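PDB 5CDD: structural polyprotein, VP3 from Israeli acute paralysis virus, which probably serves as a structural building block of the virus shell, being one of the capsid proteins cut from a longer polyprotein. Local coordinates for residues E124-Y132 and K273-V282. Residues are numbered along the deposited sequence; the frame is centred on the assembly and turned at random.
Sequences EYVANMFSY and KPLTSGPTQV
Ser-131 and Lys-273 make the polar link: Ser-131 OG lies 2.7 Å from Lys-273 O, although the serine proton could go instead to Glu-271. With OG turned beside its own backbone N (chi1 -64°), the short side chain brings its hydroxyl to the Lys-273 carbonyl.

The remaining contacts are van der Waals. Pro-274, with no N-H to offer, lays its ring against two backbone carbonyls, CB being 3.7 Å from Asn-128 O while CD lies by Met-129 O. Leu-275 lies against the backbone of Ser-131, its CD2 3.5 Å from Ser-131 O. Asn-128 and Thr-280 run antiparallel alongside each other, Thr-280 CG2 lying against Asn-128 ND2 (3.3 Å); their polar ends, Asn-128 ND2 and Thr-280 OG1, bond to Tyr-80 and Gly-74 of a neighbouring chain. Tyr-125 touches Val-282 CG2 with its OH, which donates to Tyr-80 O of that same chain.

Within the loop, Thr-276 OG1 donates to Gly-278 O (2.8 Å) across the bend. A type I turn from Ala-127 to Phe-130 leads from helix 122-127 to a classic beta bulge, where Ser-131 and Tyr-132 face Val-270, in the antiparallel beta sandwich (jelly roll) expected of picorna-like capsid proteins.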
loop_
_atom_site.group_PDB
_atom_site.type_symbol
_atom_site.label_atom_id
_atom_site.label_comp_id
_atom_site.label_asym_id
_atom_site.label_seq_id
_atom_site.Cartn_x
_atom_site.Cartn_y
_atom_site.Cartn_z
ATOM N N GLU B 124 -0.946 -48.875 15.591
ATOM C CA GLU B 124 0.009 -49.636 14.790
ATOM C C GLU B 124 -0.309 -49.444 13.307
ATOM O O GLU B 124 0.585 -49.458 12.460
ATOM C CB GLU B 124 -0.068 -51.127 15.136
ATOM C CG GLU B 124 0.143 -51.453 16.606
ATOM C CD GLU B 124 0.092 -52.947 16.883
ATOM O OE1 GLU B 124 -0.883 -53.600 16.454
ATOM O OE2 GLU B 124 1.020 -53.470 17.536
ATOM N N TYR B 125 -1.592 -49.264 13.011
ATOM C CA TYR B 125 -2.076 -49.069 11.646
ATOM C C TYR B 125 -1.598 -47.726 11.095
ATOM O O TYR B 125 -1.255 -47.609 9.918
ATOM C CB TYR B 125 -3.609 -49.143 11.646
ATOM C CG TYR B 125 -4.274 -49.127 10.284
ATOM C CD1 TYR B 125 -4.539 -47.927 9.623
ATOM C CD2 TYR B 125 -4.667 -50.316 9.667
ATOM C CE1 TYR B 125 -5.182 -47.911 8.382
ATOM C CE2 TYR B 125 -5.308 -50.310 8.429
ATOM C CZ TYR B 125 -5.563 -49.106 7.795
ATOM O OH TYR B 125 -6.194 -49.102 6.574
ATOM N N VAL B 126 -1.569 -46.716 11.959
ATOM C CA VAL B 126 -1.134 -45.381 11.572
ATOM C C VAL B 126 0.382 -45.306 11.394
ATOM O O VAL B 126 0.871 -44.776 10.396
ATOM C CB VAL B 126 -1.571 -44.334 12.625
ATOM C CG1 VAL B 126 -0.996 -42.968 12.285
ATOM C CG2 VAL B 126 -3.086 -44.267 12.681
ATOM N N ALA B 127 1.120 -45.840 12.362
ATOM C CA ALA B 127 2.579 -45.825 12.321
ATOM C C ALA B 127 3.143 -46.433 11.040
ATOM O O ALA B 127 4.269 -46.131 10.643
ATOM C CB ALA B 127 3.137 -46.567 13.529
ATOM N N ASN B 128 2.353 -47.284 10.399
ATOM C CA ASN B 128 2.768 -47.962 9.175
ATOM C C ASN B 128 2.938 -47.037 7.966
ATOM O O ASN B 128 3.643 -47.381 7.017
ATOM C CB ASN B 128 1.756 -49.067 8.848
ATOM C CG ASN B 128 2.230 -49.990 7.747
ATOM O OD1 ASN B 128 3.315 -50.565 7.829
ATOM N ND2 ASN B 128 1.414 -50.144 6.712
ATOM N N MET B 129 2.305 -45.867 8.008
ATOM C CA MET B 129 2.371 -44.903 6.907
ATOM C C MET B 129 3.627 -44.047 6.904
ATOM O O MET B 129 3.960 -43.434 5.890
ATOM C CB MET B 129 1.187 -43.941 6.965
ATOM C CG MET B 129 -0.165 -44.575 7.118
ATOM S SD MET B 129 -1.397 -43.294 7.388
ATOM C CE MET B 129 -1.952 -43.022 5.747
ATOM N N PHE B 130 4.310 -43.990 8.040
ATOM C CA PHE B 130 5.500 -43.161 8.165
ATOM C C PHE B 130 6.783 -43.970 8.315
ATOM O O PHE B 130 6.742 -45.189 8.450
ATOM C CB PHE B 130 5.309 -42.219 9.352
ATOM C CG PHE B 130 4.003 -41.471 9.311
ATOM C CD1 PHE B 130 3.853 -40.346 8.505
ATOM C CD2 PHE B 130 2.906 -41.925 10.037
ATOM C CE1 PHE B 130 2.627 -39.684 8.420
ATOM C CE2 PHE B 130 1.676 -41.272 9.959
ATOM C CZ PHE B 130 1.537 -40.150 9.149
ATOM N N SER B 131 7.920 -43.283 8.290
ATOM C CA SER B 131 9.212 -43.946 8.410
ATOM C C SER B 131 9.700 -44.100 9.845
ATOM O O SER B 131 10.200 -45.161 10.218
ATOM C CB SER B 131 10.259 -43.195 7.590
ATOM O OG SER B 131 9.944 -43.243 6.210
ATOM N N TYR B 132 9.568 -43.049 10.648
ATOM C CA TYR B 132 10.006 -43.108 12.038
ATOM C C TYR B 132 8.918 -42.589 12.964
ATOM O O TYR B 132 8.070 -41.796 12.557
ATOM C CB TYR B 132 11.278 -42.280 12.242
ATOM C CG TYR B 132 12.318 -42.465 11.163
ATOM C CD1 TYR B 132 12.399 -41.580 10.089
ATOM C CD2 TYR B 132 13.214 -43.532 11.204
ATOM C CE1 TYR B 132 13.348 -41.750 9.084
ATOM C CE2 TYR B 132 14.165 -43.713 10.202
ATOM C CZ TYR B 132 14.226 -42.819 9.146
ATOM O OH TYR B 132 15.160 -42.988 8.150
ATOM N N LYS B 273 6.275 -41.554 4.396
ATOM C CA LYS B 273 6.498 -42.704 3.520
ATOM C C LYS B 273 6.737 -43.964 4.349
ATOM O O LYS B 273 7.426 -43.919 5.367
ATOM C CB LYS B 273 7.709 -42.450 2.617
ATOM C CG LYS B 273 8.185 -43.676 1.860
ATOM C CD LYS B 273 9.364 -43.376 0.967
ATOM C CE LYS B 273 9.796 -44.633 0.237
ATOM N NZ LYS B 273 10.206 -44.352 -1.161
ATOM N N PRO B 274 6.158 -45.104 3.933
ATOM C CA PRO B 274 6.350 -46.352 4.678
ATOM C C PRO B 274 7.835 -46.720 4.692
ATOM O O PRO B 274 8.565 -46.422 3.744
ATOM C CB PRO B 274 5.528 -47.359 3.881
ATOM C CG PRO B 274 4.464 -46.517 3.258
ATOM C CD PRO B 274 5.220 -45.300 2.815
ATOM N N LEU B 275 8.282 -47.369 5.760
ATOM C CA LEU B 275 9.680 -47.772 5.857
ATOM C C LEU B 275 9.855 -49.183 5.296
ATOM O O LEU B 275 10.974 -49.670 5.146
ATOM C CB LEU B 275 10.140 -47.731 7.316
ATOM C CG LEU B 275 11.638 -47.917 7.558
ATOM C CD1 LEU B 275 12.405 -46.768 6.925
ATOM C CD2 LEU B 275 11.912 -47.969 9.046
ATOM N N THR B 276 8.734 -49.827 4.986
ATOM C CA THR B 276 8.728 -51.184 4.455
ATOM C C THR B 276 9.171 -51.251 2.996
ATOM O O THR B 276 9.184 -50.240 2.293
ATOM C CB THR B 276 7.327 -51.802 4.576
ATOM O OG1 THR B 276 6.386 -50.989 3.861
ATOM C CG2 THR B 276 6.913 -51.883 6.041
ATOM N N SER B 277 9.527 -52.454 2.551
ATOM C CA SER B 277 9.980 -52.669 1.181
ATOM C C SER B 277 8.819 -52.686 0.197
ATOM O O SER B 277 9.021 -52.586 -1.013
ATOM C CB SER B 277 10.743 -53.991 1.083
ATOM O OG SER B 277 9.899 -55.086 1.392
ATOM N N GLY B 278 7.605 -52.820 0.720
ATOM C CA GLY B 278 6.436 -52.841 -0.138
ATOM C C GLY B 278 5.467 -51.726 0.202
ATOM O O GLY B 278 5.641 -51.039 1.209
ATOM N N PRO B 279 4.436 -51.510 -0.626
ATOM C CA PRO B 279 3.459 -50.450 -0.362
ATOM C C PRO B 279 2.574 -50.858 0.805
ATOM O O PRO B 279 2.450 -52.045 1.098
ATOM C CB PRO B 279 2.656 -50.383 -1.662
ATOM C CG PRO B 279 3.585 -50.965 -2.691
ATOM C CD PRO B 279 4.203 -52.110 -1.947
ATOM N N THR B 280 1.969 -49.887 1.480
ATOM C CA THR B 280 1.071 -50.225 2.574
ATOM C C THR B 280 -0.077 -50.960 1.895
ATOM O O THR B 280 -0.562 -50.527 0.848
ATOM C CB THR B 280 0.513 -48.971 3.284
ATOM O OG1 THR B 280 -0.121 -48.115 2.325
ATOM C CG2 THR B 280 1.624 -48.216 3.984
ATOM N N GLN B 281 -0.499 -52.080 2.468
ATOM C CA GLN B 281 -1.584 -52.853 1.879
ATOM C C GLN B 281 -2.479 -53.461 2.939
ATOM O O GLN B 281 -2.005 -53.946 3.964
ATOM C CB GLN B 281 -1.018 -53.957 0.981
ATOM C CG GLN B 281 -2.053 -54.963 0.502
ATOM C CD GLN B 281 -1.492 -55.931 -0.522
ATOM O OE1 GLN B 281 -0.392 -56.460 -0.357
ATOM N NE2 GLN B 281 -2.253 -56.179 -1.582
ATOM N N VAL B 282 -3.781 -53.426 2.683
ATOM C CA VAL B 282 -4.761 -53.972 3.609
ATOM C C VAL B 282 -5.084 -55.415 3.244
ATOM O O VAL B 282 -5.433 -55.709 2.099
ATOM C CB VAL B 282 -6.065 -53.159 3.571
ATOM C CG1 VAL B 282 -7.081 -53.774 4.514
ATOM C CG2 VAL B 282 -5.783 -51.712 3.946
#